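PDB 5V7P: protein-S-isoprenylcysteine O-methyltransferase, which catalyses the methylation of the C-terminal isoprenylated cysteine of proteins, using S-adenosyl-L-methionine as the methyl donor in the endoplasmic reticulum membrane. Local coordinates for residues His103-Leu108 / Leu172-Ile177; Cys164-Gly169 / Ile220-Ile225. One frame throughout, in Å; residues are numbered along the deposited sequence.

Interaction 1 of 2, residues His103-Leu108 / Leu172-Ile177; sequences HYSEFL and LRKTAI. With MPG ([(Z)-octadec-9-enyl] (2R)-2,3-bis(oxidanyl)propanoate), chain R.
Glu106 meets Arg173 and Lys174 in a buried salt-bridge network between two transmembrane helices, 90-113 and 156-180, of this all-helical membrane methyltransferase. The two segments run in nearly the same direction, 11° apart, but their axes stay 10.8 Å from each other, so long polar side chains span the distance.

Glu106 OE2 is shared by two cations: it lies 2.7 Å from Arg173 NH2 and 2.7 Å from Lys174 NZ. The lysine bond is also a hydrogen bond, with NZ meeting OE2 nearly in line with the C-O bond. The arginine is engaged differently. OE1 lies over one face of the guanidinium; the carboxylate and guanidinium planes are 20° apart. Both basic side chains cross that of Glu106 at about a right angle. With CG of Glu106 anti to the backbone N (chi1 -166°), the chain bends at its second torsion and carries the carboxylate toward helix 156-180.

Second partners extend the network. OE1 accepts a hydrogen bond from His186 NE2, and Lys174 NZ has another salt bridge to Glu170, which would probably help balance the buried charges. Arg173 comes near the cofactor site, its side chain about 4 Å from that of Ser211, a residue that binds S-adenosyl-L-methionine.

Away from helix 90-113, Leu172 CG rests 3.7 Å from C11 of an MPG lipid chain. Around the ion pairs, Ser105, whose OG bonds to Leu101 O, packs against the lysine chain, and beside the carboxylate Ile177 CD1 lies 3.9 Å from Glu106 OE1.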
ATOM      1  N   HIS A 103      -0.795  -1.188   9.633  1.00 23.69           N
ATOM      2  CA  HIS A 103       0.075  -2.057   8.850  1.00 21.67           C
ATOM      3  C   HIS A 103      -0.013  -3.506   9.315  1.00 20.99           C
ATOM      4  O   HIS A 103       0.030  -4.427   8.493  1.00 26.92           O
ATOM      5  CB  HIS A 103       1.515  -1.549   8.917  1.00 23.53           C
ATOM      6  CG  HIS A 103       1.736  -0.274   8.162  1.00 30.49           C
ATOM      7  ND1 HIS A 103       1.762  -0.220   6.785  1.00 27.45           N
ATOM      8  CD2 HIS A 103       1.933   0.996   8.591  1.00 29.67           C
ATOM      9  CE1 HIS A 103       1.968   1.026   6.399  1.00 31.41           C
ATOM     10  NE2 HIS A 103       2.075   1.784   7.475  1.00 33.23           N
ATOM     11  N   TYR A 104      -0.143  -3.736  10.624  1.00 20.22           N
ATOM     12  CA  TYR A 104      -0.231  -5.111  11.104  1.00 26.79           C
ATOM     13  C   TYR A 104      -1.579  -5.729  10.758  1.00 27.75           C
ATOM     14  O   TYR A 104      -1.644  -6.824  10.186  1.00 26.50           O
ATOM     15  CB  TYR A 104      -0.002  -5.190  12.611  1.00 25.81           C
ATOM     16  CG  TYR A 104      -0.291  -6.584  13.108  1.00 20.18           C
ATOM     17  CD1 TYR A 104       0.532  -7.644  12.752  1.00 27.90           C
ATOM     18  CD2 TYR A 104      -1.408  -6.853  13.884  1.00 21.43           C
ATOM     19  CE1 TYR A 104       0.265  -8.923  13.176  1.00 30.49           C
ATOM     20  CE2 TYR A 104      -1.681  -8.134  14.315  1.00 24.07           C
ATOM     21  CZ  TYR A 104      -0.839  -9.164  13.955  1.00 33.07           C
ATOM     22  OH  TYR A 104      -1.100 -10.444  14.371  1.00 47.47           O
ATOM     23  N   SER A 105      -2.673  -5.053  11.122  1.00 26.38           N
ATOM     24  CA  SER A 105      -3.997  -5.574  10.809  1.00 25.46           C
ATOM     25  C   SER A 105      -4.161  -5.810   9.314  1.00 28.66           C
ATOM     26  O   SER A 105      -4.929  -6.688   8.904  1.00 27.55           O
ATOM     27  CB  SER A 105      -5.071  -4.612  11.318  1.00 23.92           C
ATOM     28  OG  SER A 105      -4.924  -3.331  10.730  1.00 21.48           O
ATOM     29  N   GLU A 106      -3.448  -5.040   8.490  1.00 22.32           N
ATOM     30  CA  GLU A 106      -3.458  -5.283   7.051  1.00 28.58           C
ATOM     31  C   GLU A 106      -2.862  -6.648   6.725  1.00 29.56           C
ATOM     32  O   GLU A 106      -3.389  -7.380   5.878  1.00 24.44           O
ATOM     33  CB  GLU A 106      -2.683  -4.177   6.335  1.00 22.98           C
ATOM     34  CG  GLU A 106      -2.895  -4.140   4.838  1.00 38.21           C
ATOM     35  CD  GLU A 106      -4.216  -3.512   4.445  1.00 34.36           C
ATOM     36  OE1 GLU A 106      -4.614  -3.657   3.269  1.00 41.87           O
ATOM     37  OE2 GLU A 106      -4.856  -2.867   5.303  1.00 23.69           O
ATOM     38  N   PHE A 107      -1.759  -7.006   7.387  1.00 25.61           N
ATOM     39  CA  PHE A 107      -1.179  -8.333   7.210  1.00 29.63           C
ATOM     40  C   PHE A 107      -2.124  -9.413   7.715  1.00 28.71           C
ATOM     41  O   PHE A 107      -2.324 -10.436   7.050  1.00 27.25           O
ATOM     42  CB  PHE A 107       0.162  -8.415   7.942  1.00 26.21           C
ATOM     43  CG  PHE A 107       0.840  -9.752   7.825  1.00 32.97           C
ATOM     44  CD1 PHE A 107       0.507 -10.794   8.677  1.00 34.77           C
ATOM     45  CD2 PHE A 107       1.820  -9.965   6.870  1.00 28.37           C
ATOM     46  CE1 PHE A 107       1.131 -12.024   8.570  1.00 32.36           C
ATOM     47  CE2 PHE A 107       2.447 -11.190   6.763  1.00 33.66           C
ATOM     48  CZ  PHE A 107       2.101 -12.220   7.614  1.00 25.61           C
ATOM     49  N   LEU A 108      -2.711  -9.207   8.895  1.00 30.25           N
ATOM     50  CA  LEU A 108      -3.579 -10.226   9.473  1.00 30.52           C
ATOM     51  C   LEU A 108      -4.809 -10.455   8.604  1.00 31.72           C
ATOM     52  O   LEU A 108      -5.247 -11.597   8.424  1.00 27.48           O
ATOM     53  CB  LEU A 108      -3.983  -9.817  10.889  1.00 29.94           C
ATOM     54  CG  LEU A 108      -4.639 -10.876  11.778  1.00 29.80           C
ATOM     55  CD1 LEU A 108      -3.749 -12.097  11.940  1.00 35.31           C
ATOM     56  CD2 LEU A 108      -4.963 -10.277  13.141  1.00 39.60           C
ATOM     57  N   LEU A 172     -14.111   0.365   7.923  1.00 25.15           N
ATOM     58  CA  LEU A 172     -14.572   0.240   6.544  1.00 24.07           C
ATOM     59  C   LEU A 172     -13.615  -0.622   5.732  1.00 21.50           C
ATOM     60  O   LEU A 172     -14.037  -1.531   5.008  1.00 23.64           O
ATOM     61  CB  LEU A 172     -14.707   1.626   5.907  1.00 27.89           C
ATOM     62  CG  LEU A 172     -15.738   1.822   4.787  1.00 26.28           C
ATOM     63  CD1 LEU A 172     -15.324   2.980   3.888  1.00 21.03           C
ATOM     64  CD2 LEU A 172     -15.969   0.564   3.962  1.00 27.06           C
ATOM     65  N   ARG A 173     -12.314  -0.352   5.856  1.00 25.71           N
ATOM     66  CA  ARG A 173     -11.313  -1.049   5.056  1.00 26.50           C
ATOM     67  C   ARG A 173     -11.324  -2.547   5.342  1.00 28.14           C
ATOM     68  O   ARG A 173     -11.464  -3.369   4.427  1.00 23.02           O
ATOM     69  CB  ARG A 173      -9.930  -0.454   5.336  1.00 28.77           C
ATOM     70  CG  ARG A 173      -8.781  -1.145   4.612  1.00 27.51           C
ATOM     71  CD  ARG A 173      -8.198  -0.265   3.542  1.00 34.53           C
ATOM     72  NE  ARG A 173      -7.594  -1.056   2.472  1.00 41.98           N
ATOM     73  CZ  ARG A 173      -6.320  -1.427   2.427  1.00 35.07           C
ATOM     74  NH1 ARG A 173      -5.879  -2.154   1.409  1.00 23.70           N
ATOM     75  NH2 ARG A 173      -5.481  -1.072   3.388  1.00 54.56           N
ATOM     76  N   LYS A 174     -11.163  -2.920   6.612  1.00 21.05           N
ATOM     77  CA  LYS A 174     -11.036  -4.332   6.956  1.00 28.37           C
ATOM     78  C   LYS A 174     -12.322  -5.096   6.663  1.00 27.82           C
ATOM     79  O   LYS A 174     -12.276  -6.257   6.238  1.00 20.77           O
ATOM     80  CB  LYS A 174     -10.635  -4.481   8.422  1.00 22.35           C
ATOM     81  CG  LYS A 174      -9.132  -4.596   8.639  1.00 32.09           C
ATOM     82  CD  LYS A 174      -8.374  -3.409   8.056  1.00 31.45           C
ATOM     83  CE  LYS A 174      -6.874  -3.582   8.212  1.00 32.36           C
ATOM     84  NZ  LYS A 174      -6.112  -2.424   7.661  1.00 35.55           N
ATOM     85  N   THR A 175     -13.479  -4.467   6.879  1.00 28.45           N
ATOM     86  CA  THR A 175     -14.736  -5.109   6.509  1.00 29.95           C
ATOM     87  C   THR A 175     -14.769  -5.419   5.020  1.00 23.44           C
ATOM     88  O   THR A 175     -15.188  -6.509   4.613  1.00 23.92           O
ATOM     89  CB  THR A 175     -15.919  -4.223   6.896  1.00 27.55           C
ATOM     90  OG1 THR A 175     -15.759  -2.921   6.321  1.00 50.11           O
ATOM     91  CG2 THR A 175     -16.025  -4.110   8.407  1.00 23.94           C
ATOM     92  N   ALA A 176     -14.324  -4.473   4.189  1.00 22.33           N
ATOM     93  CA  ALA A 176     -14.283  -4.714   2.751  1.00 22.38           C
ATOM     94  C   ALA A 176     -13.415  -5.922   2.418  1.00 17.48           C
ATOM     95  O   ALA A 176     -13.799  -6.764   1.600  1.00 28.05           O
ATOM     96  CB  ALA A 176     -13.769  -3.468   2.028  1.00 15.76           C
ATOM     97  N   ILE A 177     -12.241  -6.027   3.048  1.00 28.71           N
ATOM     98  CA  ILE A 177     -11.353  -7.155   2.780  1.00 23.22           C
ATOM     99  C   ILE A 177     -12.033  -8.464   3.161  1.00 19.50           C
ATOM    100  O   ILE A 177     -11.950  -9.460   2.433  1.00 23.42           O
ATOM    101  CB  ILE A 177     -10.014  -6.975   3.522  1.00 22.12           C
ATOM    102  CG1 ILE A 177      -9.313  -5.701   3.041  1.00 27.81           C
ATOM    103  CG2 ILE A 177      -9.109  -8.187   3.304  1.00 24.20           C
ATOM    104  CD1 ILE A 177      -8.071  -5.332   3.833  1.00 27.20           C
TER
HETATM  105  C2  MPG R 316     -22.381  -5.335   6.270  1.00 53.74           C
HETATM  106  C3  MPG R 316     -21.396  -4.771   7.289  1.00 56.20           C
HETATM  107  C4  MPG R 316     -21.875  -3.388   7.717  1.00 52.20           C
HETATM  108  C5  MPG R 316     -20.918  -2.816   8.761  1.00 60.56           C
HETATM  109  C6  MPG R 316     -19.741  -2.129   8.076  1.00 55.46           C
HETATM  110  C7  MPG R 316     -19.057  -1.182   9.060  1.00 52.47           C
HETATM  111  C8  MPG R 316     -18.137  -0.237   8.297  1.00 49.90           C
HETATM  112  C9  MPG R 316     -17.807   0.966   9.187  1.00 45.86           C
HETATM  113  C10 MPG R 316     -17.848   2.225   8.798  1.00 36.58           C
HETATM  114  C11 MPG R 316     -18.228   2.697   7.392  1.00 59.16           C
HETATM  115  C12 MPG R 316     -19.347   3.726   7.488  1.00 61.58           C
HETATM  116  C13 MPG R 316     -18.794   5.020   8.078  1.00 44.14           C
HETATM  117  O1  MPG R 316     -23.357  -7.420   5.689  1.00 66.49           O
HETATM  118  C1  MPG R 316     -22.153  -6.833   6.098  1.00 48.09           C
HETATM  119  CXD MPG R 316     -24.509  -9.544   4.943  1.00 80.30           C
HETATM  120  O2  MPG R 316     -25.119  -9.171   3.739  1.00 70.00           O
HETATM  121  C21 MPG R 316     -25.479  -9.304   6.098  1.00 69.51           C
HETATM  122  O3  MPG R 316     -26.751  -9.772   5.744  1.00 68.04           O
HETATM  123  O4  MPG R 316     -22.185  -9.156   4.870  1.00 74.33           O
HETATM  124  CX3 MPG R 316     -23.246  -8.709   5.157  1.00 83.26           C

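Interaction 2 of 2, residues Cys164-Gly169 / Ile220-Ile225; sequences CVCILG and IGTQII. With MPG ([(Z)-octadec-9-enyl] (2R)-2,3-bis(oxidanyl)propanoate), chain B.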
ATOM      1  N   CYS A 164     -11.116   9.516  15.149  1.00 26.97           N
ATOM      2  CA  CYS A 164     -12.403   8.938  14.784  1.00 25.04           C
ATOM      3  C   CYS A 164     -12.431   8.528  13.316  1.00 26.67           C
ATOM      4  O   CYS A 164     -12.854   7.415  12.987  1.00 21.82           O
ATOM      5  CB  CYS A 164     -13.528   9.928  15.089  1.00 25.59           C
ATOM      6  SG  CYS A 164     -13.876  10.118  16.851  1.00 54.09           S
ATOM      7  N   VAL A 165     -11.978   9.407  12.415  1.00 24.67           N
ATOM      8  CA  VAL A 165     -12.045   9.061  10.997  1.00 33.47           C
ATOM      9  C   VAL A 165     -11.100   7.906  10.701  1.00 26.89           C
ATOM     10  O   VAL A 165     -11.395   7.054   9.855  1.00 22.16           O
ATOM     11  CB  VAL A 165     -11.752  10.272  10.076  1.00 29.48           C
ATOM     12  CG1 VAL A 165     -12.104  11.609  10.731  1.00 20.17           C
ATOM     13  CG2 VAL A 165     -10.308  10.280   9.577  1.00 31.80           C
ATOM     14  N   CYS A 166      -9.958   7.848  11.392  1.00 19.62           N
ATOM     15  CA  CYS A 166      -9.030   6.741  11.187  1.00 17.08           C
ATOM     16  C   CYS A 166      -9.644   5.423  11.629  1.00 20.34           C
ATOM     17  O   CYS A 166      -9.510   4.408  10.936  1.00 22.18           O
ATOM     18  CB  CYS A 166      -7.726   7.000  11.938  1.00 22.54           C
ATOM     19  SG  CYS A 166      -6.619   8.146  11.106  1.00 25.07           S
ATOM     20  N   ILE A 167     -10.320   5.411  12.778  1.00 30.35           N
ATOM     21  CA  ILE A 167     -10.998   4.195  13.219  1.00 23.37           C
ATOM     22  C   ILE A 167     -12.089   3.819  12.225  1.00 25.03           C
ATOM     23  O   ILE A 167     -12.195   2.662  11.802  1.00 26.01           O
ATOM     24  CB  ILE A 167     -11.558   4.373  14.643  1.00 30.34           C
ATOM     25  CG1 ILE A 167     -10.405   4.546  15.637  1.00 31.45           C
ATOM     26  CG2 ILE A 167     -12.425   3.172  15.037  1.00 31.23           C
ATOM     27  CD1 ILE A 167     -10.836   4.808  17.071  1.00 41.43           C
ATOM     28  N   LEU A 168     -12.911   4.793  11.831  1.00 22.35           N
ATOM     29  CA  LEU A 168     -13.961   4.521  10.855  1.00 24.75           C
ATOM     30  C   LEU A 168     -13.371   4.018   9.544  1.00 24.05           C
ATOM     31  O   LEU A 168     -13.815   3.001   8.999  1.00 26.76           O
ATOM     32  CB  LEU A 168     -14.799   5.777  10.623  1.00 25.89           C
ATOM     33  CG  LEU A 168     -15.619   6.279  11.814  1.00 27.58           C
ATOM     34  CD1 LEU A 168     -16.283   7.604  11.472  1.00 23.25           C
ATOM     35  CD2 LEU A 168     -16.657   5.254  12.236  1.00 34.11           C
ATOM     36  N   GLY A 169     -12.363   4.719   9.022  1.00 23.18           N
ATOM     37  CA  GLY A 169     -11.728   4.272   7.794  1.00 24.66           C
ATOM     38  C   GLY A 169     -11.130   2.889   7.932  1.00 20.95           C
ATOM     39  O   GLY A 169     -11.156   2.090   6.991  1.00 23.14           O
ATOM     40  N   ILE A 220      -5.911  10.723   5.333  1.00 13.27           N
ATOM     41  CA  ILE A 220      -6.181  12.098   5.742  1.00 13.93           C
ATOM     42  C   ILE A 220      -6.308  12.177   7.256  1.00 19.77           C
ATOM     43  O   ILE A 220      -5.827  13.125   7.890  1.00 17.12           O
ATOM     44  CB  ILE A 220      -7.447  12.626   5.041  1.00 22.33           C
ATOM     45  CG1 ILE A 220      -7.270  12.598   3.521  1.00 30.57           C
ATOM     46  CG2 ILE A 220      -7.768  14.045   5.507  1.00 22.90           C
ATOM     47  CD1 ILE A 220      -8.548  12.849   2.746  1.00 26.34           C
ATOM     48  N   GLY A 221      -6.957  11.179   7.857  1.00 19.57           N
ATOM     49  CA  GLY A 221      -7.148  11.187   9.297  1.00 12.13           C
ATOM     50  C   GLY A 221      -5.841  11.251  10.066  1.00 20.59           C
ATOM     51  O   GLY A 221      -5.738  11.959  11.070  1.00 19.86           O
ATOM     52  N   THR A 222      -4.827  10.514   9.605  1.00 18.89           N
ATOM     53  CA  THR A 222      -3.546  10.503  10.305  1.00 21.13           C
ATOM     54  C   THR A 222      -3.005  11.916  10.482  1.00 17.97           C
ATOM     55  O   THR A 222      -2.458  12.252  11.538  1.00 14.77           O
ATOM     56  CB  THR A 222      -2.529   9.642   9.553  1.00 15.70           C
ATOM     57  OG1 THR A 222      -2.278  10.204   8.261  1.00 19.51           O
ATOM     58  CG2 THR A 222      -3.031   8.209   9.403  1.00 18.23           C
ATOM     59  N   GLN A 223      -3.155  12.757   9.460  1.00 17.60           N
ATOM     60  CA  GLN A 223      -2.664  14.126   9.540  1.00 19.79           C
ATOM     61  C   GLN A 223      -3.590  15.037  10.329  1.00 22.12           C
ATOM     62  O   GLN A 223      -3.138  16.071  10.832  1.00 17.00           O
ATOM     63  CB  GLN A 223      -2.450  14.682   8.129  1.00 24.63           C
ATOM     64  CG  GLN A 223      -1.447  13.878   7.322  1.00 19.72           C
ATOM     65  CD  GLN A 223      -0.156  13.651   8.082  1.00 26.77           C
ATOM     66  OE1 GLN A 223       0.535  14.601   8.446  1.00 29.36           O
ATOM     67  NE2 GLN A 223       0.163  12.389   8.350  1.00 20.93           N
ATOM     68  N   ILE A 224      -4.868  14.681  10.452  1.00 17.33           N
ATOM     69  CA  ILE A 224      -5.731  15.392  11.387  1.00 14.25           C
ATOM     70  C   ILE A 224      -5.328  15.064  12.818  1.00 16.79           C
ATOM     71  O   ILE A 224      -5.337  15.935  13.697  1.00 19.10           O
ATOM     72  CB  ILE A 224      -7.211  15.058  11.120  1.00 22.50           C
ATOM     73  CG1 ILE A 224      -7.585  15.468   9.689  1.00 24.64           C
ATOM     74  CG2 ILE A 224      -8.107  15.757  12.146  1.00 23.44           C
ATOM     75  CD1 ILE A 224      -9.029  15.200   9.304  1.00 22.01           C
ATOM     76  N   ILE A 225      -4.959  13.807  13.075  1.00 17.88           N
ATOM     77  CA  ILE A 225      -4.415  13.450  14.382  1.00 16.45           C
ATOM     78  C   ILE A 225      -3.266  14.384  14.727  1.00 20.52           C
ATOM     79  O   ILE A 225      -3.247  15.014  15.789  1.00 22.70           O
ATOM     80  CB  ILE A 225      -3.966  11.977  14.400  1.00 15.87           C
ATOM     81  CG1 ILE A 225      -5.157  11.058  14.119  1.00 25.61           C
ATOM     82  CG2 ILE A 225      -3.317  11.625  15.743  1.00 16.98           C
ATOM     83  CD1 ILE A 225      -4.800   9.586  14.005  1.00 24.39           C
TER
HETATM   84  C2  MPG B 325       1.561   9.821   2.415  1.00 59.11           C
HETATM   85  C3  MPG B 325       0.063  10.018   2.214  1.00 64.24           C
HETATM   86  C4  MPG B 325      -0.513   8.967   1.269  1.00 56.78           C
HETATM   87  C5  MPG B 325      -2.023   9.033   1.322  1.00 56.75           C
HETATM   88  C6  MPG B 325      -2.595   8.100   0.267  1.00 59.90           C
HETATM   89  C7  MPG B 325      -2.278   6.632   0.541  1.00 61.23           C
HETATM   90  C8  MPG B 325      -2.032   5.975  -0.806  1.00 62.85           C
HETATM   91  C9  MPG B 325      -2.122   4.460  -0.641  1.00 57.83           C
HETATM   92  C10 MPG B 325      -1.094   3.654  -0.777  1.00 62.80           C
HETATM   93  C11 MPG B 325       0.317   4.134  -1.122  1.00 60.80           C
HETATM   94  C12 MPG B 325       1.333   3.184  -0.507  1.00 55.73           C
HETATM   95  C13 MPG B 325       1.298   1.834  -1.214  1.00 58.70           C
HETATM   96  C14 MPG B 325       1.902   0.796  -0.280  1.00 64.76           C
HETATM   97  C15 MPG B 325       2.122  -0.518  -1.028  1.00 68.36           C
HETATM   98  C16 MPG B 325       3.558  -1.001  -0.838  1.00 63.50           C
HETATM   99  O1  MPG B 325       1.810   8.680   4.481  1.00 73.41           O
HETATM  100  C1  MPG B 325       1.879   8.495   3.104  1.00 58.69           C
HETATM  101  CXD MPG B 325       0.853   7.832   6.639  1.00 51.44           C
HETATM  102  O2  MPG B 325      -0.326   8.225   7.281  1.00 59.22           O
HETATM  103  C21 MPG B 325       2.031   8.625   7.224  1.00 64.55           C
HETATM  104  O3  MPG B 325       1.557   9.657   8.041  1.00 52.90           O
HETATM  105  O4  MPG B 325      -0.266   7.804   4.567  1.00 70.63           O
HETATM  106  CX3 MPG B 325       0.729   8.096   5.143  1.00 73.59           C
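Cys166 and Val165 pack onto Gly221 and Thr222 where two transmembrane helices, 156-180 and 210-225, form an antiparallel, glycine-mediated pair, with 8.3 Å between segment axes that make an angle of 156°.

The apolar packing is close. Val165 CG2 presses on Gly221 CA at 3.3 Å, tighter than usual for two carbons, and with no side chain at Gly221 to hold the helices apart, Cys166 can also come down on bare backbone. SG of Cys166, anti to its own carbonyl carbon (chi1 -79°), lies over the Gly221-Thr222 peptide, 3.4 Å from Gly221 C and 3.3 Å from Thr222 N. It also lies 3.7 Å from Ile225 CD1, and Val98 of helix 90-113 packs against both of these side chains.

The polar contacts gather around the lipid headgroup. Thr222 OG1 hydrogen-bonds to Ser219 O of its own helix and accepts a bond from Gln223 NE2, OG1 sitting 19° out of the Gln223 amide plane; the OE1 end of that amide is held by Asn228. MPG O2 comes within 2.9 Å of Thr222 OG1. Tyr95 OH of helix 90-113 hydrogen-bonds to the same lipid. An alanine at Thr222 would probably leave Gln223 NE2 without its OG1 acceptor and open a gap beside Cys166 SG where CG2 now sits. The same Gln223 NE2 lies 3.1 Å from MPG O3.

In the fold
Interactions 1 and 2 share helix 156-180: residues 164-169 pack on helix 210-225, and residues 172-177, only a few positions further on, face helix 90-113. Their centres lie about 15 Å apart and the two contacts do not otherwise touch, yet together they tie three transmembrane helices into one bundle. The chemistry differs along the shared helix, ionic in interaction 1 and close glycine packing in interaction 2. Interaction 1 is the one near the cofactor, with the side chain of Arg173 about 6 Å from bound S-adenosyl-L-homocysteine. Interaction 2 lies away from the cofactor and substrate sites, beside the headgroup of a bound lipid.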